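Local coordinates for type ii site-specific deoxyribonuclease (Klebsiella pneumoniae, PDB 6EKR), which probably cleaves double-stranded DNA at a specific recognition sequence, as a type II restriction endonuclease of the PD-(D/E)xK nuclease class, at residues A[28-40]-A[113-125]. The protein carries 2 engineered substitutions. Sequence-based numbering, arbitrary orientation.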
loop_
_atom_site.group_PDB
_atom_site.type_symbol
_atom_site.label_atom_id
_atom_site.label_comp_id
_atom_site.label_asym_id
_atom_site.label_seq_id
_atom_site.Cartn_x
_atom_site.Cartn_y
_atom_site.Cartn_z
ATOM N N VAL A 28 0.440 16.157 26.038
ATOM C CA VAL A 28 1.334 15.219 25.365
ATOM C C VAL A 28 2.533 15.959 24.783
ATOM O O VAL A 28 3.674 15.480 24.861
ATOM C CB VAL A 28 0.614 14.425 24.259
ATOM C CG1 VAL A 28 1.610 13.622 23.429
ATOM C CG2 VAL A 28 -0.414 13.509 24.865
ATOM N N ILE A 29 2.273 17.133 24.213
ATOM C CA ILE A 29 3.351 17.959 23.678
ATOM C C ILE A 29 4.283 18.394 24.800
ATOM O O ILE A 29 5.497 18.182 24.714
ATOM C CB ILE A 29 2.840 19.169 22.884
ATOM C CG1 ILE A 29 1.926 18.705 21.748
ATOM C CG2 ILE A 29 4.019 19.900 22.286
ATOM C CD1 ILE A 29 0.945 19.741 21.261
ATOM N N GLU A 30 3.713 18.960 25.859
ATOM C CA GLU A 30 4.494 19.375 27.012
ATOM C C GLU A 30 5.469 18.285 27.421
ATOM O O GLU A 30 6.653 18.537 27.594
ATOM C CB GLU A 30 3.574 19.733 28.176
ATOM C CG GLU A 30 4.299 20.018 29.482
ATOM C CD GLU A 30 3.466 20.827 30.454
ATOM O OE1 GLU A 30 2.538 21.535 30.005
ATOM O OE2 GLU A 30 3.745 20.759 31.669
ATOM N N HIS A 31 4.962 17.064 27.524
ATOM C CA HIS A 31 5.718 15.948 28.093
ATOM C C HIS A 31 6.745 15.349 27.147
ATOM O O HIS A 31 7.800 14.900 27.590
ATOM C CB HIS A 31 4.763 14.857 28.594
ATOM C CG HIS A 31 5.452 13.683 29.224
ATOM N ND1 HIS A 31 5.725 13.614 30.576
ATOM C CD2 HIS A 31 5.918 12.529 28.688
ATOM C CE1 HIS A 31 6.326 12.468 30.843
ATOM N NE2 HIS A 31 6.462 11.794 29.714
ATOM N N ALA A 32 6.437 15.322 25.855
ATOM C CA ALA A 32 7.386 14.803 24.876
ATOM C C ALA A 32 8.582 15.743 24.762
ATOM O O ALA A 32 9.732 15.287 24.671
ATOM C CB ALA A 32 6.719 14.617 23.527
HETATM N N MSE A 33 8.293 17.049 24.785
HETATM C CA MSE A 33 9.316 18.095 24.746
HETATM C C MSE A 33 10.272 18.029 25.941
HETATM O O MSE A 33 11.489 18.067 25.768
HETATM C CB MSE A 33 8.675 19.481 24.661
HETATM C CG MSE A 33 8.090 19.826 23.298
HETATM SE SE MSE A 33 9.443 19.965 21.887
HETATM C CE MSE A 33 10.245 21.664 22.422
ATOM N N LEU A 34 9.722 17.910 27.147
ATOM C CA LEU A 34 10.538 17.812 28.346
ATOM C C LEU A 34 11.290 16.488 28.429
ATOM O O LEU A 34 12.348 16.415 29.052
ATOM C CB LEU A 34 9.702 18.042 29.609
ATOM C CG LEU A 34 9.027 19.409 29.776
ATOM C CD1 LEU A 34 8.208 19.454 31.041
ATOM C CD2 LEU A 34 10.025 20.547 29.758
ATOM N N LEU A 35 10.753 15.449 27.803
ATOM C CA LEU A 35 11.424 14.153 27.786
ATOM C C LEU A 35 12.726 14.219 27.006
ATOM O O LEU A 35 13.777 13.827 27.518
ATOM C CB LEU A 35 10.514 13.067 27.193
ATOM C CG LEU A 35 9.952 11.962 28.094
ATOM C CD1 LEU A 35 8.967 11.116 27.308
ATOM C CD2 LEU A 35 11.070 11.093 28.632
ATOM N N LEU A 36 12.639 14.715 25.766
ATOM C CA LEU A 36 13.790 14.853 24.867
ATOM C C LEU A 36 14.799 15.818 25.474
ATOM O O LEU A 36 16.002 15.559 25.459
ATOM C CB LEU A 36 13.352 15.346 23.478
ATOM C CG LEU A 36 12.329 14.583 22.618
ATOM C CD1 LEU A 36 11.838 15.432 21.471
ATOM C CD2 LEU A 36 12.913 13.305 22.075
ATOM N N LYS A 37 14.290 16.915 26.025
ATOM C CA LYS A 37 15.099 17.901 26.726
ATOM C C LYS A 37 15.950 17.315 27.878
ATOM O O LYS A 37 17.137 17.612 27.976
ATOM C CB LYS A 37 14.201 19.048 27.213
ATOM C CG LYS A 37 14.904 20.147 27.989
ATOM C CD LYS A 37 14.048 21.400 28.035
ATOM C CE LYS A 37 14.714 22.498 28.858
ATOM N NZ LYS A 37 14.433 22.358 30.316
ATOM N N ASN A 38 15.362 16.478 28.725
ATOM C CA ASN A 38 16.065 15.990 29.918
ATOM C C ASN A 38 16.841 14.675 29.761
ATOM O O ASN A 38 17.678 14.328 30.611
ATOM C CB ASN A 38 15.108 15.886 31.105
ATOM C CG ASN A 38 14.419 17.198 31.411
ATOM O OD1 ASN A 38 15.052 18.250 31.460
ATOM N ND2 ASN A 38 13.106 17.143 31.616
ATOM N N ASN A 39 16.578 13.946 28.679
ATOM C CA ASN A 39 17.207 12.639 28.498
ATOM C C ASN A 39 17.960 12.450 27.187
ATOM O O ASN A 39 18.893 11.650 27.121
ATOM C CB ASN A 39 16.168 11.527 28.664
ATOM C CG ASN A 39 15.302 11.724 29.886
ATOM O OD1 ASN A 39 15.776 11.652 31.014
ATOM N ND2 ASN A 39 14.032 11.994 29.666
ATOM N N ALA A 40 17.557 13.179 26.150
ATOM C CA ALA A 40 18.090 12.945 24.813
ATOM C C ALA A 40 19.287 13.817 24.463
ATOM O O ALA A 40 19.295 15.023 24.736
ATOM C CB ALA A 40 17.002 13.104 23.774
ATOM N N THR A 113 7.422 20.794 15.137
ATOM C CA THR A 113 7.968 20.506 16.443
ATOM C C THR A 113 7.011 19.647 17.262
ATOM O O THR A 113 7.438 18.668 17.872
ATOM C CB THR A 113 8.312 21.826 17.172
ATOM O OG1 THR A 113 9.352 22.489 16.451
ATOM C CG2 THR A 113 8.769 21.594 18.609
ATOM N N SER A 114 5.729 20.000 17.265
ATOM C CA SER A 114 4.752 19.274 18.073
ATOM C C SER A 114 4.700 17.795 17.686
ATOM O O SER A 114 4.873 16.926 18.540
ATOM C CB SER A 114 3.359 19.894 17.950
ATOM O OG SER A 114 3.290 21.164 18.568
ATOM N N VAL A 115 4.475 17.527 16.396
ATOM C CA VAL A 115 4.384 16.171 15.855
ATOM C C VAL A 115 5.714 15.424 15.930
ATOM O O VAL A 115 5.748 14.247 16.295
ATOM C CB VAL A 115 3.844 16.172 14.404
ATOM C CG1 VAL A 115 4.114 14.853 13.722
ATOM C CG2 VAL A 115 2.361 16.458 14.394
HETATM N N MSE A 116 6.808 16.103 15.603
HETATM C CA MSE A 116 8.114 15.452 15.552
HETATM C C MSE A 116 8.687 15.209 16.927
HETATM O O MSE A 116 9.547 14.353 17.090
HETATM C CB MSE A 116 9.103 16.249 14.705
HETATM C CG MSE A 116 8.833 16.163 13.221
HETATM SE SE MSE A 116 9.066 14.343 12.537
HETATM C CE MSE A 116 11.016 14.359 12.414
ATOM N N SER A 117 8.213 15.957 17.915
ATOM C CA SER A 117 8.643 15.747 19.285
ATOM C C SER A 117 8.068 14.444 19.784
ATOM O O SER A 117 8.765 13.661 20.431
ATOM C CB SER A 117 8.185 16.884 20.190
ATOM O OG SER A 117 6.774 16.904 20.288
ATOM N N VAL A 118 6.795 14.201 19.476
ATOM C CA VAL A 118 6.178 12.944 19.860
ATOM C C VAL A 118 6.800 11.788 19.082
ATOM O O VAL A 118 7.117 10.755 19.658
ATOM C CB VAL A 118 4.669 12.971 19.681
ATOM C CG1 VAL A 118 4.088 11.601 19.954
ATOM C CG2 VAL A 118 4.054 13.981 20.617
ATOM N N ALA A 119 7.002 11.983 17.786
ATOM C CA ALA A 119 7.552 10.944 16.925
ATOM C C ALA A 119 8.936 10.471 17.380
ATOM O O ALA A 119 9.157 9.268 17.532
ATOM C CB ALA A 119 7.579 11.414 15.456
ATOM N N CYS A 120 9.854 11.410 17.608
ATOM C CA CYS A 120 11.213 11.086 18.042
ATOM C C CYS A 120 11.276 10.383 19.393
ATOM O O CYS A 120 12.156 9.556 19.624
ATOM C CB CYS A 120 12.075 12.345 18.101
ATOM S SG CYS A 120 12.399 13.051 16.513
ATOM N N CYS A 121 10.357 10.737 20.290
ATOM C CA CYS A 121 10.211 10.043 21.569
ATOM C C CYS A 121 9.973 8.543 21.395
ATOM O O CYS A 121 10.580 7.728 22.100
ATOM C CB CYS A 121 9.092 10.670 22.379
ATOM S SG CYS A 121 9.591 12.181 23.216
ATOM N N PHE A 122 9.107 8.194 20.443
ATOM C CA PHE A 122 8.842 6.799 20.079
ATOM C C PHE A 122 10.014 6.085 19.423
ATOM O O PHE A 122 10.166 4.881 19.579
ATOM C CB PHE A 122 7.635 6.700 19.149
ATOM C CG PHE A 122 6.316 6.760 19.855
ATOM C CD1 PHE A 122 5.421 5.707 19.756
ATOM C CD2 PHE A 122 5.962 7.875 20.624
ATOM C CE1 PHE A 122 4.189 5.766 20.409
ATOM C CE2 PHE A 122 4.732 7.940 21.277
ATOM C CZ PHE A 122 3.849 6.889 21.171
ATOM N N ASP A 123 10.823 6.810 18.658
ATOM C CA ASP A 123 11.985 6.198 18.029
ATOM C C ASP A 123 13.032 5.826 19.072
ATOM O O ASP A 123 13.757 4.848 18.900
ATOM C CB ASP A 123 12.596 7.128 16.988
ATOM C CG ASP A 123 11.593 7.595 15.954
ATOM O OD1 ASP A 123 10.789 6.784 15.450
ATOM O OD2 ASP A 123 11.625 8.796 15.629
ATOM N N LEU A 124 13.102 6.605 20.153
ATOM C CA LEU A 124 14.097 6.377 21.189
ATOM C C LEU A 124 13.609 5.431 22.274
ATOM O O LEU A 124 14.373 4.603 22.752
ATOM C CB LEU A 124 14.569 7.693 21.819
ATOM C CG LEU A 124 15.271 8.765 20.977
ATOM C CD1 LEU A 124 15.480 10.011 21.813
ATOM C CD2 LEU A 124 16.596 8.298 20.387
ATOM N N TRP A 125 12.347 5.551 22.670
ATOM C CA TRP A 125 11.840 4.755 23.786
ATOM C C TRP A 125 10.828 3.692 23.368
ATOM O O TRP A 125 10.232 3.014 24.207
ATOM C CB TRP A 125 11.334 5.660 24.910
ATOM C CG TRP A 125 12.475 6.411 25.533
ATOM C CD1 TRP A 125 13.459 5.889 26.322
ATOM C CD2 TRP A 125 12.775 7.809 25.390
ATOM N NE1 TRP A 125 14.343 6.876 26.691
ATOM C CE2 TRP A 125 13.948 8.062 26.129
ATOM C CE3 TRP A 125 12.168 8.869 24.711
ATOM C CZ2 TRP A 125 14.523 9.331 26.212
ATOM C CZ3 TRP A 125 12.739 10.133 24.798
ATOM C CH2 TRP A 125 13.902 10.352 25.543
#
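Helix-helix packing through a knob into a hole joins the C-terminal parts of helices 22-39 and 101-125, where Leu36 enters a pocket formed by Ser117, Cys120, Cys121 and Leu124. The contact is buried in the helical portion of this PD-(D/E)xK nuclease, with helices 3-16, 78-91 and 132-148 packed around it. The axes of the two segments approach to 8.6 Å and cross at 56°, and no hydrogen bond links the segments. With CG beside its own backbone N (chi1 -58°), Leu36 sends CD2 to within 3.7 Å of Cys121 SG, while CD1 rests on the carbonyl oxygen of Ser117. Where the backbones come nearest, Ala32 offers only a methyl, which sits among Val118 CG2, Cys121 SG and Ser117 O. Val28 extends this patch, its CG1 lying 3.7 Å from Val118 CG2, the two side chains crossing nearly at right angles. Ile29 CD1 lies 3.8 Å from Ser114 OG, and the bent chain of selenomethionine Met33 brings SE against Thr113 CG2 and Ser117 CB. Ser117 OG turns back to its own helix and hydrogen-bonds to Ser114 O at 2.6 Å, from above the carbonyl plane. At the other end the Trp125 ring has Leu35 CD2 over one face and Leu124 CB over the opposite one; Phe61 also meets this ring. Asn39 CB approaches the indole obliquely, 3.7 Å from Trp125 CZ2.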